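Local coordinates for Ice-binding protein (PDB 3WP9) that binds to the surface of ice crystals, inhibits their growth and prevents larger ice grains from forming at the expense of smaller ones, at residues D24-T29 and N47-T52; H96-T101 and K115-V120; V152-G157 and S178-V183; L8-T13 and V78-I83; A1-V6 and D133-M138. One frame throughout, in Å; residues are numbered along the deposited sequence.

The contacts are spread along a right-handed beta-helix flanked by the long helix 71-89. Contacts 1 and 2 lie on opposite sides of the chain's centre, their centres about 35 Å apart. Contact 3 joins successive coils between them, about 23 Å from contact 1 and about 19 Å from contact 2, centre to centre. Contact 4 sets the helix against the N-terminal loop, and contact 5 continues that loop onto strand 136-140. Contacts 2 and 5 touch where Trp116 CH2 meets Met138 CE at 3.2 Å; contacts 3 and 4 touch through Ile182 and Leu8. Contact 1 comes nearest the probable ice-binding site: the Pro27 side chain is about 9 Å from that of Thr193, which probably binds ice.

Contact 1 of 5, residues D24-T29 and N47-T52; sequences DVYPST and NCDEVT
Thr29 and Glu50 bring the two backbones to a CA-CA distance of 4.8 Å, where the start of strand 29-31, just past the turn that follows strand 22-25, meets the short 3-10 segment 48-50. Glu50 carries the contact. Its chain is extended beyond CG and runs past Tyr26 obliquely, with CG 3.4 Å from Ser28 O and CD 3.2 Å from Tyr26 CD1. Each carboxylate oxygen takes a backbone N-H. Ser28 N donates to OE1 at 2.9 Å, although the place of that oxygen is less sure, while Asn47 N donates at 2.7 Å to the anti lone pair of OE2. Asp24, whose OD1 accepts from Ser28 OG, approaches Glu50 OE1 too closely in the model for that meeting to be trusted. Farther out, Tyr26 OH donates a long bond to Asp49 OD1 (3.3 Å), reaching it from above the carboxylate plane; the same oxygen lies at the edge of the ring, near CE1. Asn47 OD1 accepts from Asp49 N in an Asx turn that shapes the start of the 3-10 segment. The two backbone N-H groups, one from each segment, thus make the buried Glu50 carboxylate a link between the turns.

Contact 2 of 5, residues H96-T101 and K115-V120; sequences HTELGT and KWSSDV
The indole of Trp116 has Val120 CG2 against one face, 3.3 Å above the plane and toward the rim, and water 2 and the Glu98 backbone N over the opposite face. At its edge NE1 donates to Leu99 O at 2.8 Å, in the ring plane and on a carbonyl lone pair; water 1 also lies at the edge. Leu99 CB packs near CZ2. Next to the ring, strands 96-97 and 112-116 pair in parallel: Lys115 N donates to His96 O, and Glu98 N to Lys115 O at 2.8 Å. Glu98 then curls back over the chain after the strand. Its bend at chi2 (-51°) helps bring the carboxylate to Ser117, whose N meets the syn lone pair of OE1 at 2.9 Å while OG donates to OE2 at 2.7 Å from above the carboxylate plane. Water 1 links OE1 to Ser118 OG, and water 2 joins Leu99 N to Lys115 O. Two donors from one serine should hold the Glu98 carboxylate against turning, and the indole N-H is satisfied by a backbone carbonyl. The contact thus fastens edge strand 96-97 of the large parallel sheet through polar bonds to the turns as well as strand pairing.

Contact 3 of 5, residues V152-G157 and S178-V183; sequences VTLTGG and SFEGIV
Val152 lays its two methyl groups over different parts of strand 178-180. CG1, anti to the backbone N (chi1 168°), rests on Glu180 CB at 3.6 Å, and CG2 meets Phe179 CD1 at 3.8 Å, approaching the ring obliquely. Beside these methyls the backbones are joined by Val152 N, which donates to Ser178 O at 2.8 Å; that carbonyl also accepts from the side chain of Gln146. Glu180 bends at chi2 (-78°), and its CG lies 3.4 Å from Val152 O. Its CD passes beside Leu154, whose CD1 touches Glu180 OE1 at 3.5 Å. The other carboxylate oxygen, OE2, accepts from Asn198 ND2 and from water 4. That water also donates to Val152 O and accepts from Ser178 OG, so one molecule ties three polar groups beside the apolar contact. An alanine in place of Leu154 would probably open a gap beside the Glu180 carboxylate and let that group shift on its side. Phe179 continues inward to meet the ring of Trp165, whose NE1 donates to Glu180 O. The segment axes of strands 152-155 and 178-180 lie 54° apart, with a closest approach of 6.1 Å; they belong to different sheets, and the chain turns a corner at Gly181. Such packing of inward side chains between neighbouring coils is a feature of the right-handed beta-helix.

Contact 4 of 5, residues L8-T13 and V78-I83; sequences LGEAGT and VSDMGI
Asp80 leans from helix 71-89 onto the loop 8-13, its CB 3.3 Å from Leu8 O and also facing Glu10 N. From there CG, anti to the carbonyl carbon (chi1 -74°), passes Gly9 CA at 3.7 Å. At the tip OD2 takes the N-H of Glu10 at 2.6 Å, a nearly straight bond with an angle of 167° at the hydrogen; the donor comes from the anti side, 18° out of the carboxylate plane. OD2 also lies 3.4 Å from Gly9 CA and equally close to Glu10 CB, so the oxygen sits in a snug bend of the loop. Gly9 has a positive phi, and a side chain there would run into Asp80 OD2. The side chains of Glu10 and Asp80 lie side by side and point the same way. With Glu10 OE2 4.8 Å from Asp80 OD2, the two acidic groups, if both are charged, would probably feel each other. Next along the loop, Ala11 CB packs on Met81 CB at 3.8 Å. Met81 then leads away from this loop toward the body of the protein, touching Leu202, while Leu8 reaches Ala84 of the helix. Inside the loop, Thr13 OG1 and Thr13 N both donate to Glu10 O, closing the 3-10 turn. An aspartate from a helix receiving the first N-H of a 3-10 segment holds that turn against the helix, here where the long helix runs alongside the right-handed beta-helix of this ice-binding protein family.

Contact 5 of 5, residues A1-V6 and D133-M138; sequences AGPYAV and DDVWIM
Ala1 N, the chain's amino terminus, forms a salt bridge with Asp134 OD1 at 2.7 Å, meeting the oxygen nearly in line with its C-O bond. Asp134 OD2 accepts from Thr131 N, so the carboxylate is held at both oxygens. Replacing Asp134 by an alanine would probably leave the terminal amino group without its charged mate and let the first residues move more freely. Beside this bridge Val135 N gives a weak bond to Ala1 O (3.3 Å). The packing follows. Val135 CB lies 3.3 Å from Pro3 O, and its CG1 and CG2 spread beneath the backbone of residues 3-5. Pro3 CG meets Ile137 CD1 at 3.7 Å, the two side chains sliding past each other in opposite directions. Ile137 CD1 also touches Val6 CG2 at 3.5 Å, putting that methyl between the proline and the valine. Arg91 grips the same N-terminal stretch, bonding to Tyr4 O and Ala5 O and making a cation-pi contact with the Tyr4 ring. Val6 packs on Ala84 and Ala88 of helix 71-89 and on Phe164 of strand 163-167, so the N-terminal segment bridges the helix and strand 136-140, which lies between strands 112-116 and 163-167.

Contact 1 of 5, residues D24-T29 and N47-T52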
# COMPACT_ATOMS: atom_id res chain seq x y z
N ASP A 24 14.48 0.36 -6.74
CA ASP A 24 13.84 -0.14 -7.90
C ASP A 24 14.75 -0.92 -8.84
O ASP A 24 15.87 -0.47 -9.19
CB ASP A 24 13.31 1.08 -8.67
CG ASP A 24 12.62 0.69 -10.01
OD1 ASP A 24 11.58 0.00 -9.99
OD2 ASP A 24 13.09 1.10 -11.10
N VAL A 25 14.23 -2.03 -9.35
CA VAL A 25 14.84 -2.77 -10.44
C VAL A 25 14.04 -2.37 -11.67
O VAL A 25 12.88 -2.70 -11.79
CB VAL A 25 14.79 -4.30 -10.21
CG1 VAL A 25 15.31 -5.01 -11.46
CG2 VAL A 25 15.57 -4.73 -8.92
N TYR A 26 14.68 -1.56 -12.51
CA TYR A 26 14.11 -0.90 -13.70
C TYR A 26 13.71 -1.96 -14.75
O TYR A 26 14.38 -2.99 -14.89
CB TYR A 26 15.22 -0.00 -14.28
CG TYR A 26 14.83 0.90 -15.41
CD1 TYR A 26 14.37 2.20 -15.15
CD2 TYR A 26 14.94 0.48 -16.74
CE1 TYR A 26 14.00 3.08 -16.18
CE2 TYR A 26 14.58 1.35 -17.78
CZ TYR A 26 14.09 2.63 -17.50
OH TYR A 26 13.71 3.49 -18.52
N PRO A 27 12.65 -1.72 -15.49
CA PRO A 27 11.76 -0.54 -15.37
C PRO A 27 10.43 -0.82 -14.66
O PRO A 27 9.85 -1.89 -14.87
CB PRO A 27 11.42 -0.26 -16.86
CG PRO A 27 11.30 -1.62 -17.48
CD PRO A 27 12.40 -2.48 -16.74
N SER A 28 9.98 0.14 -13.88
CA SER A 28 8.71 0.08 -13.23
C SER A 28 7.96 1.26 -13.78
O SER A 28 8.58 2.12 -14.40
CB SER A 28 8.89 0.25 -11.72
OG SER A 28 9.39 -0.99 -11.25
N THR A 29 6.66 1.27 -13.57
CA THR A 29 5.84 2.43 -13.90
C THR A 29 5.00 2.75 -12.72
O THR A 29 4.27 1.86 -12.19
CB THR A 29 4.89 2.07 -15.04
OG1 THR A 29 5.65 1.76 -16.20
CG2 THR A 29 4.03 3.27 -15.39
N ASN A 47 13.86 6.38 -11.43
CA ASN A 47 14.28 7.24 -12.54
C ASN A 47 13.06 8.12 -12.86
O ASN A 47 11.95 7.71 -12.69
CB ASN A 47 14.71 6.45 -13.77
CG ASN A 47 15.36 7.33 -14.84
OD1 ASN A 47 14.69 8.16 -15.50
ND2 ASN A 47 16.67 7.20 -14.99
N CYS A 48 13.30 9.38 -13.25
CA CYS A 48 12.21 10.29 -13.53
C CYS A 48 11.28 9.69 -14.58
O CYS A 48 10.06 9.90 -14.53
CB CYS A 48 12.79 11.64 -13.95
SG CYS A 48 13.45 12.50 -12.50
N ASP A 49 11.80 8.88 -15.48
CA ASP A 49 10.92 8.27 -16.51
C ASP A 49 10.02 7.13 -16.00
O ASP A 49 9.13 6.63 -16.69
CB ASP A 49 11.71 7.86 -17.77
CG ASP A 49 12.89 6.90 -17.47
OD1 ASP A 49 12.79 5.97 -16.63
OD2 ASP A 49 13.96 7.06 -18.11
N GLU A 50 10.22 6.73 -14.76
CA GLU A 50 9.37 5.70 -14.22
C GLU A 50 8.16 6.25 -13.43
O GLU A 50 7.33 5.45 -12.98
CB GLU A 50 10.18 4.73 -13.30
CG GLU A 50 11.33 4.08 -14.02
CD GLU A 50 12.19 3.31 -13.06
OE1 GLU A 50 11.93 2.07 -12.91
OE2 GLU A 50 13.06 3.95 -12.39
N VAL A 51 8.06 7.58 -13.23
CA VAL A 51 7.01 8.15 -12.39
C VAL A 51 6.17 9.09 -13.31
O VAL A 51 6.76 10.01 -13.93
CB VAL A 51 7.59 8.89 -11.15
CG1 VAL A 51 6.49 9.46 -10.26
CG2 VAL A 51 8.42 7.91 -10.30
N THR A 52 4.87 8.82 -13.47
CA THR A 52 4.07 9.85 -14.19
C THR A 52 3.61 11.08 -13.41
O THR A 52 3.28 12.09 -14.05
CB THR A 52 2.84 9.26 -14.82
OG1 THR A 52 1.98 8.81 -13.75
CG2 THR A 52 3.26 8.15 -15.84

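Contact 2 of 5, residues H96-T101 and K115-V120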
# COMPACT_ATOMS: atom_id res chain seq x y z
N HIS A 96 -14.02 -10.36 12.58
CA HIS A 96 -13.43 -11.69 12.54
C HIS A 96 -12.04 -11.64 13.09
O HIS A 96 -11.28 -10.68 12.85
CB HIS A 96 -13.41 -12.24 11.10
CG HIS A 96 -14.74 -12.16 10.40
ND1 HIS A 96 -15.16 -11.04 9.70
CD2 HIS A 96 -15.76 -13.06 10.32
CE1 HIS A 96 -16.38 -11.24 9.24
NE2 HIS A 96 -16.75 -12.47 9.57
N THR A 97 -11.68 -12.68 13.81
CA THR A 97 -10.38 -12.77 14.39
C THR A 97 -9.77 -14.09 14.01
O THR A 97 -10.42 -15.15 14.14
CB THR A 97 -10.44 -12.58 15.93
OG1 THR A 97 -11.18 -13.68 16.47
CG2 THR A 97 -11.17 -11.31 16.25
N GLU A 98 -8.53 -14.06 13.51
CA GLU A 98 -7.76 -15.29 13.22
C GLU A 98 -8.42 -16.12 12.07
O GLU A 98 -8.35 -17.32 12.07
CB GLU A 98 -7.56 -16.20 14.46
CG GLU A 98 -7.12 -15.55 15.78
CD GLU A 98 -5.89 -14.63 15.75
OE1 GLU A 98 -5.21 -14.39 14.73
OE2 GLU A 98 -5.59 -14.05 16.79
N LEU A 99 -9.07 -15.43 11.18
CA LEU A 99 -9.74 -16.07 10.05
C LEU A 99 -8.74 -16.88 9.25
O LEU A 99 -7.66 -16.37 8.83
CB LEU A 99 -10.37 -15.02 9.19
CG LEU A 99 -11.24 -15.44 8.02
CD1 LEU A 99 -12.38 -16.28 8.54
CD2 LEU A 99 -11.81 -14.17 7.44
N GLY A 100 -9.06 -18.15 9.03
CA GLY A 100 -8.16 -19.03 8.26
C GLY A 100 -6.88 -19.35 8.97
O GLY A 100 -5.96 -19.83 8.38
N THR A 101 -6.80 -19.09 10.28
CA THR A 101 -5.52 -19.05 11.02
C THR A 101 -4.38 -18.29 10.25
O THR A 101 -3.20 -18.66 10.33
CB THR A 101 -4.99 -20.44 11.49
OG1 THR A 101 -4.62 -21.21 10.35
CG2 THR A 101 -6.02 -21.22 12.30
N LYS A 115 -8.94 -9.07 12.07
CA LYS A 115 -7.74 -8.99 12.89
C LYS A 115 -7.04 -10.33 12.97
O LYS A 115 -7.66 -11.39 13.19
CB LYS A 115 -8.13 -8.48 14.29
CG LYS A 115 -6.94 -8.49 15.25
CD LYS A 115 -7.29 -8.02 16.65
CE LYS A 115 -7.63 -6.54 16.62
NZ LYS A 115 -6.41 -5.73 16.31
N TRP A 116 -5.70 -10.29 12.86
CA TRP A 116 -4.90 -11.46 13.02
C TRP A 116 -3.77 -11.11 13.95
O TRP A 116 -3.12 -10.06 13.77
CB TRP A 116 -4.25 -11.90 11.69
CG TRP A 116 -5.27 -12.45 10.70
CD1 TRP A 116 -5.64 -13.78 10.56
CD2 TRP A 116 -6.00 -11.71 9.76
NE1 TRP A 116 -6.59 -13.89 9.54
CE2 TRP A 116 -6.81 -12.64 9.02
CE3 TRP A 116 -6.05 -10.35 9.42
CZ2 TRP A 116 -7.65 -12.23 8.00
CZ3 TRP A 116 -6.92 -9.94 8.40
CH2 TRP A 116 -7.70 -10.89 7.70
N SER A 117 -3.49 -12.02 14.84
CA SER A 117 -2.40 -11.84 15.79
C SER A 117 -1.12 -12.55 15.24
O SER A 117 -0.10 -12.67 15.91
CB SER A 117 -2.82 -12.38 17.16
OG SER A 117 -2.93 -13.80 17.16
N SER A 118 -1.16 -12.90 13.97
CA SER A 118 -0.19 -13.74 13.32
C SER A 118 0.21 -13.03 12.01
O SER A 118 -0.30 -11.96 11.67
CB SER A 118 -0.88 -15.11 12.92
OG SER A 118 -2.06 -14.93 12.06
N ASP A 119 1.04 -13.74 11.27
CA ASP A 119 1.25 -13.41 9.85
C ASP A 119 -0.05 -13.74 9.07
O ASP A 119 -0.92 -14.56 9.50
CB ASP A 119 2.33 -14.35 9.31
CG ASP A 119 3.70 -14.18 9.96
OD1 ASP A 119 4.04 -13.09 10.45
OD2 ASP A 119 4.49 -15.15 9.94
N VAL A 120 -0.11 -13.14 7.89
CA VAL A 120 -1.22 -13.41 7.01
C VAL A 120 -0.57 -13.71 5.68
O VAL A 120 0.33 -13.03 5.24
CB VAL A 120 -2.16 -12.23 6.89
CG1 VAL A 120 -3.11 -12.34 5.67
CG2 VAL A 120 -3.01 -12.14 8.21
O HOH W 1 -4.27 -16.27 12.91
O HOH W 2 -9.34 -12.49 11.07
O HOH W 3 -0.01 -17.62 10.76

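Contact 3 of 5, residues V152-G157 and S178-V183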
# COMPACT_ATOMS: atom_id res chain seq x y z
N VAL A 152 -5.34 -10.37 -5.37
CA VAL A 152 -6.47 -9.84 -4.60
C VAL A 152 -7.50 -9.43 -5.65
O VAL A 152 -7.19 -8.63 -6.52
CB VAL A 152 -6.01 -8.63 -3.75
CG1 VAL A 152 -7.23 -7.89 -3.17
CG2 VAL A 152 -5.03 -9.10 -2.67
N THR A 153 -8.71 -10.00 -5.55
CA THR A 153 -9.77 -9.73 -6.51
C THR A 153 -10.87 -8.90 -5.91
O THR A 153 -11.20 -9.14 -4.76
CB THR A 153 -10.27 -11.09 -6.98
OG1 THR A 153 -9.18 -11.68 -7.72
CG2 THR A 153 -11.56 -11.03 -7.86
N LEU A 154 -11.35 -7.95 -6.67
CA LEU A 154 -12.45 -7.04 -6.25
C LEU A 154 -13.77 -7.40 -6.98
O LEU A 154 -13.81 -7.47 -8.23
CB LEU A 154 -12.14 -5.62 -6.53
CG LEU A 154 -10.82 -5.11 -5.90
CD1 LEU A 154 -10.69 -3.64 -6.19
CD2 LEU A 154 -10.77 -5.45 -4.41
N THR A 155 -14.81 -7.64 -6.19
CA THR A 155 -16.16 -7.81 -6.80
C THR A 155 -17.26 -7.01 -6.12
O THR A 155 -17.11 -6.51 -5.00
CB THR A 155 -16.56 -9.26 -6.79
OG1 THR A 155 -16.71 -9.76 -5.45
CG2 THR A 155 -15.51 -10.13 -7.59
N GLY A 156 -18.40 -6.92 -6.80
CA GLY A 156 -19.57 -6.22 -6.21
C GLY A 156 -19.56 -4.69 -6.32
O GLY A 156 -20.59 -4.03 -6.05
N GLY A 157 -18.46 -4.08 -6.75
CA GLY A 157 -18.31 -2.65 -6.67
C GLY A 157 -17.19 -2.26 -5.68
O GLY A 157 -16.84 -1.09 -5.60
N SER A 178 -1.04 -9.66 -8.38
CA SER A 178 -1.84 -8.43 -8.47
C SER A 178 -2.47 -8.16 -7.10
O SER A 178 -3.04 -9.10 -6.46
CB SER A 178 -2.96 -8.66 -9.50
OG SER A 178 -3.58 -7.41 -9.71
N PHE A 179 -2.20 -6.94 -6.64
CA PHE A 179 -2.57 -6.58 -5.29
C PHE A 179 -3.41 -5.30 -5.32
O PHE A 179 -3.17 -4.38 -6.13
CB PHE A 179 -1.29 -6.45 -4.41
CG PHE A 179 -1.60 -6.26 -2.93
CD1 PHE A 179 -1.70 -7.36 -2.07
CD2 PHE A 179 -1.76 -4.96 -2.43
CE1 PHE A 179 -1.95 -7.15 -0.69
CE2 PHE A 179 -2.01 -4.76 -1.09
CZ PHE A 179 -2.16 -5.85 -0.24
N GLU A 180 -4.34 -5.24 -4.36
CA GLU A 180 -5.25 -4.09 -4.27
C GLU A 180 -5.30 -3.58 -2.83
O GLU A 180 -5.45 -4.38 -1.90
CB GLU A 180 -6.71 -4.59 -4.58
CG GLU A 180 -6.87 -5.29 -5.96
CD GLU A 180 -6.94 -4.30 -7.10
OE1 GLU A 180 -7.30 -3.11 -6.91
OE2 GLU A 180 -6.60 -4.72 -8.22
N GLY A 181 -5.23 -2.28 -2.69
CA GLY A 181 -5.51 -1.68 -1.42
C GLY A 181 -4.43 -0.75 -0.89
O GLY A 181 -3.42 -0.49 -1.53
N ILE A 182 -4.73 -0.17 0.30
CA ILE A 182 -3.85 0.80 0.89
C ILE A 182 -2.98 0.03 1.86
O ILE A 182 -3.45 -0.52 2.81
CB ILE A 182 -4.69 1.92 1.62
CG1 ILE A 182 -5.72 2.57 0.60
CG2 ILE A 182 -3.77 2.94 2.30
CD1 ILE A 182 -5.16 3.30 -0.56
N VAL A 183 -1.66 -0.02 1.63
CA VAL A 183 -0.74 -0.72 2.54
C VAL A 183 -0.08 0.30 3.46
O VAL A 183 0.66 1.20 3.00
CB VAL A 183 0.33 -1.48 1.78
CG1 VAL A 183 1.16 -2.38 2.68
CG2 VAL A 183 -0.35 -2.38 0.73
O HOH W 4 -5.90 -7.37 -8.51

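Contact 4 of 5, residues L8-T13 and V78-I83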
# COMPACT_ATOMS: atom_id res chain seq x y z
N LEU A 8 -6.38 9.37 5.19
CA LEU A 8 -4.93 9.33 4.89
C LEU A 8 -4.29 10.71 4.93
O LEU A 8 -3.09 10.85 4.88
CB LEU A 8 -4.68 8.65 3.50
CG LEU A 8 -5.24 7.24 3.33
CD1 LEU A 8 -4.85 6.85 1.89
CD2 LEU A 8 -4.66 6.30 4.41
N GLY A 9 -5.08 11.78 5.06
CA GLY A 9 -4.43 13.09 5.01
C GLY A 9 -3.55 13.34 3.79
O GLY A 9 -3.93 12.99 2.65
N GLU A 10 -2.37 13.94 4.03
CA GLU A 10 -1.46 14.37 2.95
C GLU A 10 -0.79 13.10 2.36
O GLU A 10 -0.33 13.13 1.19
CB GLU A 10 -0.39 15.33 3.46
CG GLU A 10 -0.91 16.72 3.81
CD GLU A 10 -1.82 17.32 2.74
OE1 GLU A 10 -1.62 17.12 1.53
OE2 GLU A 10 -2.77 18.01 3.13
N ALA A 11 -0.83 12.00 3.15
CA ALA A 11 -0.38 10.69 2.60
C ALA A 11 -1.24 10.18 1.45
O ALA A 11 -0.79 9.45 0.55
CB ALA A 11 -0.22 9.66 3.74
N GLY A 12 -2.49 10.64 1.39
CA GLY A 12 -3.37 10.14 0.41
C GLY A 12 -3.12 10.72 -0.98
O GLY A 12 -3.82 10.31 -1.92
N THR A 13 -2.15 11.65 -1.11
CA THR A 13 -1.75 12.21 -2.40
C THR A 13 -0.58 11.42 -2.98
O THR A 13 -0.17 11.63 -4.13
CB THR A 13 -1.39 13.68 -2.31
OG1 THR A 13 -0.40 13.86 -1.31
CG2 THR A 13 -2.59 14.52 -1.91
N VAL A 78 4.21 12.33 5.72
CA VAL A 78 4.72 11.27 6.61
C VAL A 78 4.00 11.22 7.95
O VAL A 78 3.69 10.15 8.53
CB VAL A 78 6.25 11.34 6.74
CG1 VAL A 78 6.75 10.42 7.89
CG2 VAL A 78 6.91 10.95 5.43
N SER A 79 3.73 12.41 8.49
CA SER A 79 2.88 12.51 9.72
C SER A 79 1.52 11.87 9.57
O SER A 79 1.12 11.05 10.39
CB SER A 79 2.62 14.01 10.02
OG SER A 79 3.74 14.44 10.74
N ASP A 80 0.79 12.25 8.51
CA ASP A 80 -0.58 11.70 8.21
C ASP A 80 -0.54 10.19 7.95
O ASP A 80 -1.51 9.46 8.23
CB ASP A 80 -1.20 12.42 7.03
CG ASP A 80 -1.66 13.83 7.41
OD1 ASP A 80 -1.78 14.03 8.63
OD2 ASP A 80 -1.86 14.68 6.49
N MET A 81 0.59 9.72 7.41
CA MET A 81 0.74 8.26 7.18
C MET A 81 0.80 7.57 8.55
O MET A 81 0.15 6.52 8.76
CB MET A 81 1.99 7.94 6.37
CG MET A 81 2.41 6.46 6.57
SD MET A 81 3.80 5.94 5.53
CE MET A 81 5.18 6.97 6.13
N GLY A 82 1.51 8.17 9.51
CA GLY A 82 1.55 7.51 10.84
C GLY A 82 0.24 7.57 11.62
O GLY A 82 -0.11 6.59 12.30
N ILE A 83 -0.48 8.69 11.48
CA ILE A 83 -1.81 8.83 12.00
C ILE A 83 -2.74 7.77 11.38
O ILE A 83 -3.48 7.12 12.09
CB ILE A 83 -2.36 10.30 11.75
CG1 ILE A 83 -1.53 11.29 12.60
CG2 ILE A 83 -3.88 10.36 11.98
CD1 ILE A 83 -1.54 12.72 12.10

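Contact 5 of 5, residues A1-V6 and D133-M138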
# COMPACT_ATOMS: atom_id res chain seq x y z
N ALA A 1 -21.26 -0.73 4.61
CA ALA A 1 -21.01 -1.84 5.58
C ALA A 1 -19.56 -1.77 6.08
O ALA A 1 -18.67 -1.23 5.37
CB ALA A 1 -21.32 -3.21 4.96
N GLY A 2 -19.34 -2.31 7.29
CA GLY A 2 -18.02 -2.36 7.92
C GLY A 2 -17.65 -1.03 8.55
O GLY A 2 -18.48 -0.15 8.65
N PRO A 3 -16.38 -0.87 8.94
CA PRO A 3 -15.97 0.39 9.56
C PRO A 3 -15.98 1.59 8.62
O PRO A 3 -16.24 1.43 7.45
CB PRO A 3 -14.54 0.09 10.03
CG PRO A 3 -14.05 -0.90 9.03
CD PRO A 3 -15.23 -1.73 8.58
N TYR A 4 -15.75 2.80 9.14
CA TYR A 4 -15.59 3.97 8.28
C TYR A 4 -14.18 3.89 7.68
O TYR A 4 -13.29 3.19 8.24
CB TYR A 4 -15.77 5.29 9.07
CG TYR A 4 -15.44 5.14 10.55
CD1 TYR A 4 -16.18 4.27 11.36
CD2 TYR A 4 -14.38 5.85 11.14
CE1 TYR A 4 -15.88 4.09 12.70
CE2 TYR A 4 -14.07 5.69 12.50
CZ TYR A 4 -14.83 4.80 13.29
OH TYR A 4 -14.56 4.59 14.66
N ALA A 5 -14.01 4.61 6.58
CA ALA A 5 -12.71 4.71 5.90
C ALA A 5 -11.62 5.16 6.89
O ALA A 5 -11.88 5.80 7.91
CB ALA A 5 -12.77 5.66 4.72
N VAL A 6 -10.39 4.81 6.57
CA VAL A 6 -9.23 5.36 7.24
C VAL A 6 -8.79 6.60 6.47
O VAL A 6 -8.42 6.51 5.30
CB VAL A 6 -8.10 4.33 7.30
CG1 VAL A 6 -6.80 4.99 7.79
CG2 VAL A 6 -8.49 3.11 8.13
N ASP A 133 -19.04 1.54 -1.38
CA ASP A 133 -18.98 2.29 -0.11
C ASP A 133 -18.46 1.49 1.04
O ASP A 133 -18.32 2.01 2.13
CB ASP A 133 -20.39 2.73 0.33
CG ASP A 133 -21.03 3.68 -0.64
OD1 ASP A 133 -20.32 4.56 -1.19
OD2 ASP A 133 -22.25 3.54 -0.83
N ASP A 134 -18.26 0.20 0.82
CA ASP A 134 -17.95 -0.69 1.88
C ASP A 134 -16.45 -0.61 2.12
O ASP A 134 -15.69 -0.29 1.20
CB ASP A 134 -18.31 -2.12 1.52
CG ASP A 134 -19.81 -2.34 1.46
OD1 ASP A 134 -20.53 -1.62 2.21
OD2 ASP A 134 -20.26 -3.20 0.65
N VAL A 135 -16.09 -0.96 3.32
CA VAL A 135 -14.72 -0.76 3.79
C VAL A 135 -14.26 -2.04 4.49
O VAL A 135 -15.01 -2.74 5.23
CB VAL A 135 -14.65 0.50 4.68
CG1 VAL A 135 -13.28 0.62 5.38
CG2 VAL A 135 -14.91 1.74 3.89
N TRP A 136 -12.97 -2.36 4.23
CA TRP A 136 -12.30 -3.45 4.91
C TRP A 136 -11.04 -2.89 5.57
O TRP A 136 -10.35 -2.08 4.98
CB TRP A 136 -11.82 -4.54 3.93
CG TRP A 136 -12.89 -5.30 3.19
CD1 TRP A 136 -13.28 -6.58 3.43
CD2 TRP A 136 -13.66 -4.81 2.10
NE1 TRP A 136 -14.26 -6.93 2.51
CE2 TRP A 136 -14.52 -5.86 1.71
CE3 TRP A 136 -13.70 -3.60 1.40
CZ2 TRP A 136 -15.44 -5.71 0.64
CZ3 TRP A 136 -14.64 -3.43 0.34
CH2 TRP A 136 -15.46 -4.49 -0.01
N ILE A 137 -10.91 -3.20 6.84
CA ILE A 137 -9.69 -2.93 7.53
C ILE A 137 -9.07 -4.23 8.02
O ILE A 137 -9.65 -5.05 8.77
CB ILE A 137 -9.91 -1.82 8.64
CG1 ILE A 137 -10.42 -0.45 8.09
CG2 ILE A 137 -8.62 -1.73 9.46
CD1 ILE A 137 -10.65 0.53 9.22
N MET A 138 -7.82 -4.47 7.54
CA MET A 138 -7.10 -5.67 7.82
C MET A 138 -5.98 -5.37 8.82
O MET A 138 -5.02 -4.74 8.50
CB MET A 138 -6.54 -6.30 6.53
CG MET A 138 -7.47 -6.13 5.34
SD MET A 138 -8.95 -7.09 5.48
CE MET A 138 -8.34 -8.72 5.43